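Long-range contact in PppA (Pseudomonas aeruginosa, PDB 6JKV), which probably acts as a manganese-dependent serine/threonine protein phosphatase of the PP2C family and is a key regulatory component of type VI secretion: residues A[155-167]-A[177-189]. Sequence-based numbering, arbitrary orientation.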
loop_
_atom_site.group_PDB
_atom_site.type_symbol
_atom_site.label_atom_id
_atom_site.label_comp_id
_atom_site.label_asym_id
_atom_site.label_seq_id
_atom_site.Cartn_x
_atom_site.Cartn_y
_atom_site.Cartn_z
ATOM N N SER A 155 -2.526 5.741 7.507
ATOM C CA SER A 155 -2.482 6.599 6.307
ATOM C C SER A 155 -3.832 7.295 6.145
ATOM O O SER A 155 -4.837 6.804 6.688
ATOM C CB SER A 155 -2.110 5.825 5.075
ATOM O OG SER A 155 -3.130 4.896 4.753
ATOM N N ARG A 156 -3.837 8.397 5.405
ATOM C CA ARG A 156 -5.057 9.162 5.059
ATOM C C ARG A 156 -5.045 9.408 3.551
ATOM O O ARG A 156 -4.062 9.973 3.040
ATOM C CB ARG A 156 -5.118 10.477 5.839
ATOM C CG ARG A 156 -5.960 11.547 5.160
ATOM C CD ARG A 156 -6.225 12.736 6.047
ATOM N NE ARG A 156 -7.205 12.412 7.076
ATOM C CZ ARG A 156 -7.711 13.285 7.932
ATOM N NH1 ARG A 156 -7.329 14.552 7.893
ATOM N NH2 ARG A 156 -8.608 12.891 8.823
ATOM N N ASP A 157 -6.124 9.019 2.873
ATOM C CA ASP A 157 -6.184 8.978 1.394
ATOM C C ASP A 157 -5.793 10.347 0.833
ATOM O O ASP A 157 -6.301 11.373 1.330
ATOM C CB ASP A 157 -7.572 8.561 0.914
ATOM C CG ASP A 157 -7.919 7.100 1.175
ATOM O OD1 ASP A 157 -7.021 6.340 1.606
ATOM O OD2 ASP A 157 -9.085 6.726 0.951
ATOM N N HIS A 158 -4.900 10.356 -0.157
ATOM C CA HIS A 158 -4.674 11.520 -1.046
ATOM C C HIS A 158 -5.722 11.450 -2.151
ATOM O O HIS A 158 -5.425 10.932 -3.236
ATOM C CB HIS A 158 -3.250 11.529 -1.593
ATOM C CG HIS A 158 -2.220 11.634 -0.526
ATOM N ND1 HIS A 158 -1.209 10.706 -0.395
ATOM C CD2 HIS A 158 -2.047 12.541 0.460
ATOM C CE1 HIS A 158 -0.445 11.048 0.620
ATOM N NE2 HIS A 158 -0.942 12.170 1.162
ATOM N N SER A 159 -6.924 11.929 -1.844
ATOM C CA SER A 159 -8.109 11.820 -2.717
ATOM C C SER A 159 -8.930 13.099 -2.605
ATOM O O SER A 159 -8.917 13.753 -1.539
ATOM C CB SER A 159 -8.945 10.621 -2.364
ATOM O OG SER A 159 -9.716 10.867 -1.197
ATOM N N TYR A 160 -9.610 13.421 -3.697
ATOM C CA TYR A 160 -10.524 14.578 -3.786
ATOM C C TYR A 160 -11.574 14.480 -2.680
ATOM O O TYR A 160 -11.841 15.499 -2.011
ATOM C CB TYR A 160 -11.197 14.616 -5.155
ATOM C CG TYR A 160 -11.878 15.925 -5.431
ATOM C CD1 TYR A 160 -11.144 17.029 -5.833
ATOM C CD2 TYR A 160 -13.244 16.070 -5.263
ATOM C CE1 TYR A 160 -11.755 18.245 -6.086
ATOM C CE2 TYR A 160 -13.873 17.274 -5.525
ATOM C CZ TYR A 160 -13.122 18.368 -5.923
ATOM O OH TYR A 160 -13.719 19.565 -6.189
ATOM N N VAL A 161 -12.146 13.284 -2.512
ATOM C CA VAL A 161 -13.170 12.991 -1.473
ATOM C C VAL A 161 -12.581 13.344 -0.107
ATOM O O VAL A 161 -13.236 14.082 0.627
ATOM C CB VAL A 161 -13.652 11.527 -1.533
ATOM C CG1 VAL A 161 -14.599 11.196 -0.387
ATOM C CG2 VAL A 161 -14.319 11.232 -2.862
ATOM N N GLN A 162 -11.378 12.858 0.208
ATOM C CA GLN A 162 -10.768 13.039 1.551
ATOM C C GLN A 162 -10.601 14.535 1.839
ATOM O O GLN A 162 -10.820 14.936 2.993
ATOM C CB GLN A 162 -9.424 12.326 1.666
ATOM C CG GLN A 162 -8.832 12.393 3.068
ATOM C CD GLN A 162 -9.638 11.584 4.053
ATOM O OE1 GLN A 162 -9.705 10.362 3.957
ATOM N NE2 GLN A 162 -10.234 12.252 5.025
ATOM N N GLU A 163 -10.238 15.331 0.831
ATOM C CA GLU A 163 -10.078 16.801 0.993
ATOM C C GLU A 163 -11.437 17.426 1.299
ATOM O O GLU A 163 -11.484 18.321 2.161
ATOM C CB GLU A 163 -9.449 17.438 -0.241
ATOM C CG GLU A 163 -8.077 16.875 -0.572
ATOM C CD GLU A 163 -7.422 17.506 -1.790
ATOM O OE1 GLU A 163 -6.247 17.895 -1.685
ATOM O OE2 GLU A 163 -8.080 17.596 -2.850
ATOM N N LEU A 164 -12.500 16.968 0.635
ATOM C CA LEU A 164 -13.873 17.459 0.918
ATOM C C LEU A 164 -14.264 17.050 2.346
ATOM O O LEU A 164 -14.867 17.879 3.051
ATOM C CB LEU A 164 -14.866 16.912 -0.113
ATOM C CG LEU A 164 -14.724 17.435 -1.538
ATOM C CD1 LEU A 164 -15.590 16.614 -2.479
ATOM C CD2 LEU A 164 -15.085 18.906 -1.635
ATOM N N LEU A 165 -13.922 15.833 2.775
ATOM C CA LEU A 165 -14.305 15.333 4.120
ATOM C C LEU A 165 -13.488 16.075 5.177
ATOM O O LEU A 165 -14.031 16.341 6.264
ATOM C CB LEU A 165 -14.074 13.824 4.230
ATOM C CG LEU A 165 -14.365 13.241 5.614
ATOM C CD1 LEU A 165 -15.827 13.423 5.980
ATOM C CD2 LEU A 165 -13.972 11.772 5.687
ATOM N N ASP A 166 -12.224 16.382 4.872
ATOM C CA ASP A 166 -11.328 17.128 5.795
ATOM C C ASP A 166 -11.796 18.584 5.931
ATOM O O ASP A 166 -11.206 19.298 6.760
ATOM C CB ASP A 166 -9.863 17.053 5.345
ATOM C CG ASP A 166 -9.231 15.685 5.545
ATOM O OD1 ASP A 166 -9.819 14.865 6.264
ATOM O OD2 ASP A 166 -8.162 15.434 4.961
ATOM N N ASN A 167 -12.800 19.014 5.153
ATOM C CA ASN A 167 -13.339 20.402 5.178
ATOM C C ASN A 167 -14.834 20.366 5.507
ATOM O O ASN A 167 -15.537 21.289 5.054
ATOM C CB ASN A 167 -13.099 21.127 3.851
ATOM C CG ASN A 167 -11.642 21.440 3.596
ATOM O OD1 ASN A 167 -10.781 21.111 4.410
ATOM N ND2 ASN A 167 -11.360 22.091 2.476
ATOM N N HIS A 177 -18.946 6.533 -0.036
ATOM C CA HIS A 177 -19.100 6.113 -1.456
ATOM C C HIS A 177 -19.494 7.325 -2.312
ATOM O O HIS A 177 -20.642 7.397 -2.771
ATOM C CB HIS A 177 -20.104 4.961 -1.586
ATOM C CG HIS A 177 -20.123 4.345 -2.944
ATOM N ND1 HIS A 177 -21.224 4.407 -3.770
ATOM C CD2 HIS A 177 -19.172 3.681 -3.637
ATOM C CE1 HIS A 177 -20.953 3.803 -4.908
ATOM N NE2 HIS A 177 -19.705 3.353 -4.855
ATOM N N HIS A 178 -18.545 8.241 -2.508
ATOM C CA HIS A 178 -18.703 9.531 -3.224
ATOM C C HIS A 178 -18.327 9.359 -4.694
ATOM O O HIS A 178 -17.374 8.652 -5.016
ATOM C CB HIS A 178 -17.844 10.607 -2.557
ATOM C CG HIS A 178 -18.252 12.001 -2.901
ATOM N ND1 HIS A 178 -17.674 12.712 -3.930
ATOM C CD2 HIS A 178 -19.162 12.824 -2.342
ATOM C CE1 HIS A 178 -18.222 13.910 -4.008
ATOM N NE2 HIS A 178 -19.142 14.001 -3.046
ATOM N N PRO A 179 -19.060 10.001 -5.632
ATOM C CA PRO A 179 -18.753 9.871 -7.058
ATOM C C PRO A 179 -17.375 10.415 -7.471
ATOM O O PRO A 179 -16.909 10.011 -8.514
ATOM C CB PRO A 179 -19.888 10.632 -7.760
ATOM C CG PRO A 179 -20.477 11.537 -6.697
ATOM C CD PRO A 179 -20.257 10.820 -5.384
ATOM N N ARG A 180 -16.740 11.261 -6.652
ATOM C CA ARG A 180 -15.402 11.842 -6.947
ATOM C C ARG A 180 -14.273 10.954 -6.411
ATOM O O ARG A 180 -13.118 11.396 -6.457
ATOM C CB ARG A 180 -15.287 13.246 -6.349
ATOM C CG ARG A 180 -16.279 14.251 -6.916
ATOM C CD ARG A 180 -15.905 14.712 -8.306
ATOM N NE ARG A 180 -16.915 15.618 -8.835
ATOM C CZ ARG A 180 -16.767 16.928 -9.013
ATOM N NH1 ARG A 180 -15.621 17.526 -8.731
ATOM N NH2 ARG A 180 -17.761 17.642 -9.507
ATOM N N ALA A 181 -14.573 9.727 -5.979
ATOM C CA ALA A 181 -13.603 8.809 -5.333
ATOM C C ALA A 181 -12.503 8.364 -6.308
ATOM O O ALA A 181 -11.481 7.860 -5.833
ATOM C CB ALA A 181 -14.323 7.613 -4.754
ATOM N N ASN A 182 -12.702 8.507 -7.620
ATOM C CA ASN A 182 -11.727 8.000 -8.618
ATOM C C ASN A 182 -10.614 9.028 -8.847
ATOM O O ASN A 182 -9.656 8.705 -9.560
ATOM C CB ASN A 182 -12.411 7.619 -9.928
ATOM C CG ASN A 182 -13.015 6.231 -9.872
ATOM O OD1 ASN A 182 -14.066 6.020 -9.268
ATOM N ND2 ASN A 182 -12.351 5.271 -10.501
ATOM N N VAL A 183 -10.727 10.217 -8.261
ATOM C CA VAL A 183 -9.677 11.261 -8.371
ATOM C C VAL A 183 -8.683 11.054 -7.232
ATOM O O VAL A 183 -9.056 11.235 -6.075
ATOM C CB VAL A 183 -10.274 12.674 -8.363
ATOM C CG1 VAL A 183 -9.191 13.736 -8.267
ATOM C CG2 VAL A 183 -11.143 12.893 -9.586
ATOM N N VAL A 184 -7.466 10.655 -7.574
ATOM C CA VAL A 184 -6.329 10.572 -6.621
ATOM C C VAL A 184 -5.525 11.864 -6.768
ATOM O O VAL A 184 -5.226 12.251 -7.911
ATOM C CB VAL A 184 -5.490 9.306 -6.875
ATOM C CG1 VAL A 184 -4.205 9.319 -6.085
ATOM C CG2 VAL A 184 -6.296 8.053 -6.566
ATOM N N THR A 185 -5.233 12.528 -5.650
ATOM C CA THR A 185 -4.582 13.865 -5.648
ATOM C C THR A 185 -3.063 13.718 -5.600
ATOM O O THR A 185 -2.375 14.672 -5.959
ATOM C CB THR A 185 -5.089 14.729 -4.492
ATOM O OG1 THR A 185 -4.858 14.020 -3.280
ATOM C CG2 THR A 185 -6.565 15.039 -4.599
ATOM N N ARG A 186 -2.547 12.585 -5.140
ATOM C CA ARG A 186 -1.095 12.310 -5.232
ATOM C C ARG A 186 -0.902 10.827 -5.523
ATOM O O ARG A 186 -1.665 9.991 -4.984
ATOM C CB ARG A 186 -0.324 12.695 -3.965
ATOM C CG ARG A 186 -0.867 13.885 -3.194
ATOM C CD ARG A 186 0.003 14.147 -1.983
ATOM N NE ARG A 186 -0.488 15.271 -1.200
ATOM C CZ ARG A 186 0.094 15.736 -0.104
ATOM N NH1 ARG A 186 1.202 15.175 0.353
ATOM N NH2 ARG A 186 -0.436 16.766 0.532
ATOM N N ALA A 187 0.061 10.540 -6.392
ATOM C CA ALA A 187 0.482 9.178 -6.749
ATOM C C ALA A 187 1.743 9.292 -7.594
ATOM O O ALA A 187 2.050 10.403 -8.091
ATOM C CB ALA A 187 -0.610 8.429 -7.482
ATOM N N VAL A 188 2.432 8.172 -7.747
ATOM C CA VAL A 188 3.660 8.096 -8.566
ATOM C C VAL A 188 3.269 8.390 -10.013
ATOM O O VAL A 188 2.346 7.731 -10.527
ATOM C CB VAL A 188 4.352 6.736 -8.406
ATOM C CG1 VAL A 188 5.612 6.665 -9.243
ATOM C CG2 VAL A 188 4.672 6.448 -6.949
ATOM N N GLY A 189 3.916 9.390 -10.612
ATOM C CA GLY A 189 3.760 9.746 -12.033
ATOM C C GLY A 189 2.719 10.823 -12.279
ATOM O O GLY A 189 2.620 11.272 -13.438
HETATM O O HOH W 1 -11.239 11.172 -4.744
#
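Ser159 and Val184 form a single beta bridge, flanked by two backbone hydrogen bonds, that ties the start of helix 160-165 to the loop preceding strand 197-202 in this PP2C-type phosphatase. Thr185 N donates to His158 O at 2.9 Å, from well above the carbonyl plane (53° out of it). Tyr160 N reaches Val183 O over a longer 3.3 Å, yet the bond is nearly straight, 169° at the hydrogen.

The helix's first N-H groups are satisfied from several sources. Ser159 is the N-cap: its OG accepts from Gln162 N at 2.9 Å. A water accepts a hydrogen bond from Val161 N and donates to Arg180 O and Val183 O, both at 2.6 Å; Val183 O thus accepts twice.

Apolar packing extends from this bridge: Val161 CG2 lies 4.1 Å from Ala181 CB and also meets His178 CB, while Tyr160 CB touches Val183 CG1. The manganese ligand Asp214 lies about 6 Å from Val184, side chain to side chain, so the bridge is close to the metal centre.

His158 has both ring nitrogens bonded beyond the two segments: NE2 is hydrogen-bonded with Ser197 OG and ND1 with Gly139 N. On one face of this anchored ring, the extended Arg186 chain places CD 3.6 Å from the centroid, a CH-pi contact only 14° off the ring normal.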